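Local atomic coordinates of putative oxidoreductase (Salmonella enterica subsp. enterica serovar Typhimurium, PDB entry 3NX4), a protein that binds NADP and probably acts as an NADPH-dependent acryloyl-CoA reductase of the medium-chain dehydrogenase/reductase family. Residues 114-118 and 119-123; 221-224 and 225-229. All blocks are in the same frame, centred on the assembly; numbering follows the deposited sequence.

Contact 1. Residues 114-118 and 119-123; sequences AGLSS and RNAMI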
loop_
_atom_site.group_PDB
_atom_site.type_symbol
_atom_site.label_atom_id
_atom_site.label_comp_id
_atom_site.label_asym_id
_atom_site.label_seq_id
_atom_site.Cartn_x
_atom_site.Cartn_y
_atom_site.Cartn_z
ATOM N N ALA A 114 -26.013 -19.204 4.990
ATOM C CA ALA A 114 -27.454 -19.024 5.063
ATOM C C ALA A 114 -27.835 -17.772 4.279
ATOM O O ALA A 114 -27.134 -16.764 4.332
ATOM C CB ALA A 114 -27.900 -18.897 6.501
ATOM N N GLY A 115 -28.944 -17.845 3.556
ATOM C CA GLY A 115 -29.394 -16.743 2.734
ATOM C C GLY A 115 -28.796 -16.729 1.338
ATOM O O GLY A 115 -29.202 -15.930 0.501
ATOM N N LEU A 116 -27.832 -17.603 1.074
ATOM C CA LEU A 116 -27.193 -17.616 -0.241
ATOM C C LEU A 116 -27.480 -18.918 -0.981
ATOM O O LEU A 116 -27.173 -19.996 -0.472
ATOM C CB LEU A 116 -25.680 -17.425 -0.095
ATOM C CG LEU A 116 -24.882 -17.172 -1.374
ATOM C CD1 LEU A 116 -25.331 -15.866 -2.034
ATOM C CD2 LEU A 116 -23.378 -17.134 -1.079
ATOM N N SER A 117 -28.055 -18.818 -2.180
ATOM C CA SER A 117 -28.312 -20.006 -2.987
ATOM C C SER A 117 -27.008 -20.509 -3.588
ATOM O O SER A 117 -26.074 -19.753 -3.782
ATOM C CB SER A 117 -29.329 -19.717 -4.096
ATOM O OG SER A 117 -28.721 -19.021 -5.178
ATOM N N SER A 118 -26.954 -21.798 -3.875
ATOM C CA SER A 118 -25.791 -22.394 -4.518
ATOM C C SER A 118 -25.499 -21.691 -5.857
ATOM O O SER A 118 -24.344 -21.406 -6.187
ATOM C CB SER A 118 -26.045 -23.900 -4.722
ATOM O OG SER A 118 -24.921 -24.558 -5.272
ATOM N N ARG A 119 -26.554 -21.388 -6.616
ATOM C CA ARG A 119 -26.399 -20.710 -7.903
ATOM C C ARG A 119 -25.815 -19.303 -7.728
ATOM O O ARG A 119 -24.899 -18.893 -8.449
ATOM C CB ARG A 119 -27.740 -20.658 -8.665
ATOM C CG ARG A 119 -27.640 -20.042 -10.070
ATOM C CD ARG A 119 -29.002 -20.023 -10.774
ATOM N NE ARG A 119 -28.887 -19.600 -12.168
ATOM C CZ ARG A 119 -29.006 -18.340 -12.594
ATOM N NH1 ARG A 119 -29.262 -17.363 -11.735
ATOM N NH2 ARG A 119 -28.889 -18.058 -13.887
ATOM N N ASN A 120 -26.337 -18.567 -6.757
ATOM C CA ASN A 120 -25.835 -17.218 -6.504
ATOM C C ASN A 120 -24.410 -17.180 -5.968
ATOM O O ASN A 120 -23.677 -16.220 -6.219
ATOM C CB ASN A 120 -26.785 -16.439 -5.602
ATOM C CG ASN A 120 -28.037 -15.991 -6.345
ATOM O OD1 ASN A 120 -28.066 -16.002 -7.574
ATOM N ND2 ASN A 120 -29.069 -15.599 -5.609
ATOM N N ALA A 121 -24.022 -18.230 -5.246
ATOM C CA ALA A 121 -22.675 -18.336 -4.703
ATOM C C ALA A 121 -21.656 -18.319 -5.833
ATOM O O ALA A 121 -20.546 -17.809 -5.677
ATOM C CB ALA A 121 -22.530 -19.624 -3.866
HETATM N N MSE A 122 -22.040 -18.882 -6.972
HETATM C CA MSE A 122 -21.139 -18.983 -8.119
HETATM C C MSE A 122 -21.246 -17.780 -9.066
HETATM O O MSE A 122 -20.282 -17.441 -9.751
HETATM C CB MSE A 122 -21.358 -20.298 -8.868
HETATM C CG MSE A 122 -20.831 -21.518 -8.091
HETATM SE SE MSE A 122 -18.911 -21.355 -7.845
HETATM C CE MSE A 122 -18.863 -20.807 -5.962
ATOM N N ILE A 123 -22.402 -17.134 -9.100
ATOM C CA ILE A 123 -22.473 -15.832 -9.764
ATOM C C ILE A 123 -21.454 -14.905 -9.094
ATOM O O ILE A 123 -20.762 -14.135 -9.760
ATOM C CB ILE A 123 -23.890 -15.231 -9.730
ATOM C CG1 ILE A 123 -24.842 -16.100 -10.576
ATOM C CG2 ILE A 123 -23.872 -13.761 -10.249
ATOM C CD1 ILE A 123 -26.277 -15.637 -10.571
HETATM O O HOH W 1 -29.235 -16.158 -2.856
#
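The hydroxyl of Ser117 takes a hydrogen bond from the backbone of Asn120, with OG 2.9 Å from Asn120 N and an N-H...O angle of 160°. This is an N-cap: Ser117 stands immediately ahead of helix 118-140 and its hydroxyl serves as an acceptor for an amide of the first turn. The torsion behind it, chi1 78°, sets OG between the backbone N and the carbonyl carbon, where it faces the start of the helix. The same residue also uses its carbonyl, Ala121 N lying 2.9 Å from Ser117 O, so that backbone and side chain of one serine hold two successive amides. Ala121 N has a second, weak bond to Ser118 O.

A water ties the incoming loop to this turn: it accepts from Asn120 ND2 at 2.8 Å and from Ser117 N at 3.0 Å, and donates weakly to Gly115 O. On the apolar side, Leu116 closes over the first turn with its two methyl groups divided between neighbours. CD1 lies 3.9 Å from Asn120 CB, and CD2 meets the methyl of Ala121. Tyr291 of helix 288-294 packs against both Leu116 and Asn120. Selenomethionine Met122 packs on Trp36 and Ala66 of the adjoining strands, and the guanidinium of Arg119 forms a salt bridge with Glu297. The side chain of Asn120 begins close beside the cap, its CB 3.3 Å from Ser117 OG.

Contact 2. Residues 221-224 and 225-229; sequences DKVL and AKVLA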
loop_
_atom_site.group_PDB
_atom_site.type_symbol
_atom_site.label_atom_id
_atom_site.label_comp_id
_atom_site.label_asym_id
_atom_site.label_seq_id
_atom_site.Cartn_x
_atom_site.Cartn_y
_atom_site.Cartn_z
ATOM N N ASP A 221 -0.813 -1.982 -14.304
ATOM C CA ASP A 221 -0.073 -1.250 -15.318
ATOM C C ASP A 221 -0.225 0.261 -15.230
ATOM O O ASP A 221 -0.197 0.839 -14.158
ATOM C CB ASP A 221 -0.518 -1.714 -16.699
ATOM C CG ASP A 221 0.492 -1.386 -17.781
ATOM O OD1 ASP A 221 1.690 -1.639 -17.577
ATOM O OD2 ASP A 221 0.079 -0.869 -18.830
ATOM N N LYS A 222 -0.399 0.883 -16.388
ATOM C CA LYS A 222 -0.550 2.324 -16.496
ATOM C C LYS A 222 -1.803 2.870 -15.840
ATOM O O LYS A 222 -1.788 3.949 -15.282
ATOM C CB LYS A 222 -0.462 2.786 -17.946
ATOM C CG LYS A 222 0.953 2.973 -18.430
ATOM C CD LYS A 222 1.000 3.294 -19.906
ATOM C CE LYS A 222 2.425 3.464 -20.381
ATOM N NZ LYS A 222 3.197 2.219 -20.195
ATOM N N VAL A 223 -2.899 2.138 -15.951
ATOM C CA VAL A 223 -4.132 2.605 -15.367
ATOM C C VAL A 223 -3.957 2.718 -13.860
ATOM O O VAL A 223 -4.285 3.726 -13.290
ATOM C CB VAL A 223 -5.288 1.662 -15.706
ATOM C CG1 VAL A 223 -6.519 2.020 -14.921
ATOM C CG2 VAL A 223 -5.578 1.708 -17.190
ATOM N N LEU A 224 -3.370 1.701 -13.251
ATOM C CA LEU A 224 -3.122 1.711 -11.821
ATOM C C LEU A 224 -2.155 2.822 -11.471
ATOM O O LEU A 224 -2.339 3.511 -10.483
ATOM C CB LEU A 224 -2.574 0.369 -11.360
ATOM C CG LEU A 224 -2.087 0.278 -9.918
ATOM C CD1 LEU A 224 -3.152 0.746 -8.962
ATOM C CD2 LEU A 224 -1.645 -1.131 -9.601
ATOM N N ALA A 225 -1.130 3.001 -12.297
ATOM C CA ALA A 225 -0.148 4.050 -12.044
ATOM C C ALA A 225 -0.808 5.426 -12.016
ATOM O O ALA A 225 -0.497 6.248 -11.161
ATOM C CB ALA A 225 0.956 4.008 -13.077
ATOM N N LYS A 226 -1.732 5.675 -12.940
ATOM C CA LYS A 226 -2.384 6.982 -12.984
ATOM C C LYS A 226 -3.395 7.152 -11.855
ATOM O O LYS A 226 -3.508 8.227 -11.269
ATOM C CB LYS A 226 -3.054 7.239 -14.333
ATOM C CG LYS A 226 -3.575 8.671 -14.432
ATOM C CD LYS A 226 -3.557 9.195 -15.853
ATOM C CE LYS A 226 -4.121 10.601 -15.904
ATOM N NZ LYS A 226 -4.420 11.004 -17.291
ATOM N N VAL A 227 -4.141 6.094 -11.565
ATOM C CA VAL A 227 -5.017 6.097 -10.390
ATOM C C VAL A 227 -4.230 6.448 -9.126
ATOM O O VAL A 227 -4.672 7.274 -8.329
ATOM C CB VAL A 227 -5.781 4.769 -10.243
ATOM C CG1 VAL A 227 -6.464 4.675 -8.877
ATOM C CG2 VAL A 227 -6.829 4.645 -11.383
ATOM N N LEU A 228 -3.062 5.840 -8.945
ATOM C CA LEU A 228 -2.217 6.212 -7.805
ATOM C C LEU A 228 -1.875 7.699 -7.795
ATOM O O LEU A 228 -1.882 8.318 -6.735
ATOM C CB LEU A 228 -0.929 5.388 -7.757
ATOM C CG LEU A 228 -1.092 3.924 -7.355
ATOM C CD1 LEU A 228 0.159 3.153 -7.741
ATOM C CD2 LEU A 228 -1.378 3.810 -5.866
ATOM N N ALA A 229 -1.582 8.266 -8.965
ATOM C CA ALA A 229 -1.223 9.687 -9.075
ATOM C C ALA A 229 -2.399 10.633 -8.791
ATOM O O ALA A 229 -2.201 11.831 -8.538
ATOM C CB ALA A 229 -0.610 9.988 -10.469
#
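Leu224 and Leu228, one turn apart on helix 221-229, touch through a single branch: methyl CD1 of Leu224 lies 4.1 Å from Leu228 CG. The two side chains cross obliquely. Leu224 has CG anti to its backbone N (chi1 172°), whereas in Leu228 it is anti to the carbonyl carbon (chi1 -72°), which turns that side chain back along the helix and brings CG to 3.4 Å from Leu224 O. This carbonyl accepts from Leu228 N at 2.9 Å. The neighbouring i to i+4 bond, from Val227 N to Val223 O, is nearly linear, with an N-H...O angle of 173°. Methyl CG2 of Val227 also sits 3.3 Å from Val223 O, so backbone and side chain crowd the same oxygen, while the two valines themselves meet more loosely, CG1 of Val223 being 4.4 Å from CG2 of Val227.

The other side is polar and more open. Lys222 is exposed; Lys226, partly exposed, runs out extended and its NZ hydrogen-bonds to the main-chain carbonyls of Glu200 and Glu203.

The side chain of Val223 lies about 5 Å from a bound NADP and about 4 Å from the side chain of Arg198, a residue of the NADP site. The leucines pack on Val237 of strand 235-239 and on strand 247-251, Leu224 also reaching Val252 of the second subunit, and Val227 leans on Ala215 of strand 212-217 in the parallel sheet of the Rossmann-type domain.

In the fold
The two contacts stand on opposite sides of the chain's centre, their own centres 34 Å apart, and do not touch. Contact 1 is partly buried and joins a loop to the beginning of helix 118-140 beside the mixed sheet that carries the GroES-like fold; a side-chain cap and a water do much of its work. Contact 2 is the more buried and lies wholly within one short helix against the parallel, nucleotide-binding sheet, relying on regular backbone bonds and aliphatic packing. Contact 2 approaches the cofactor closely and also meets the second subunit, whereas in contact 1 the side chain of Met122 is about 13 Å from a bound NADP, and no other chain touches 114-123.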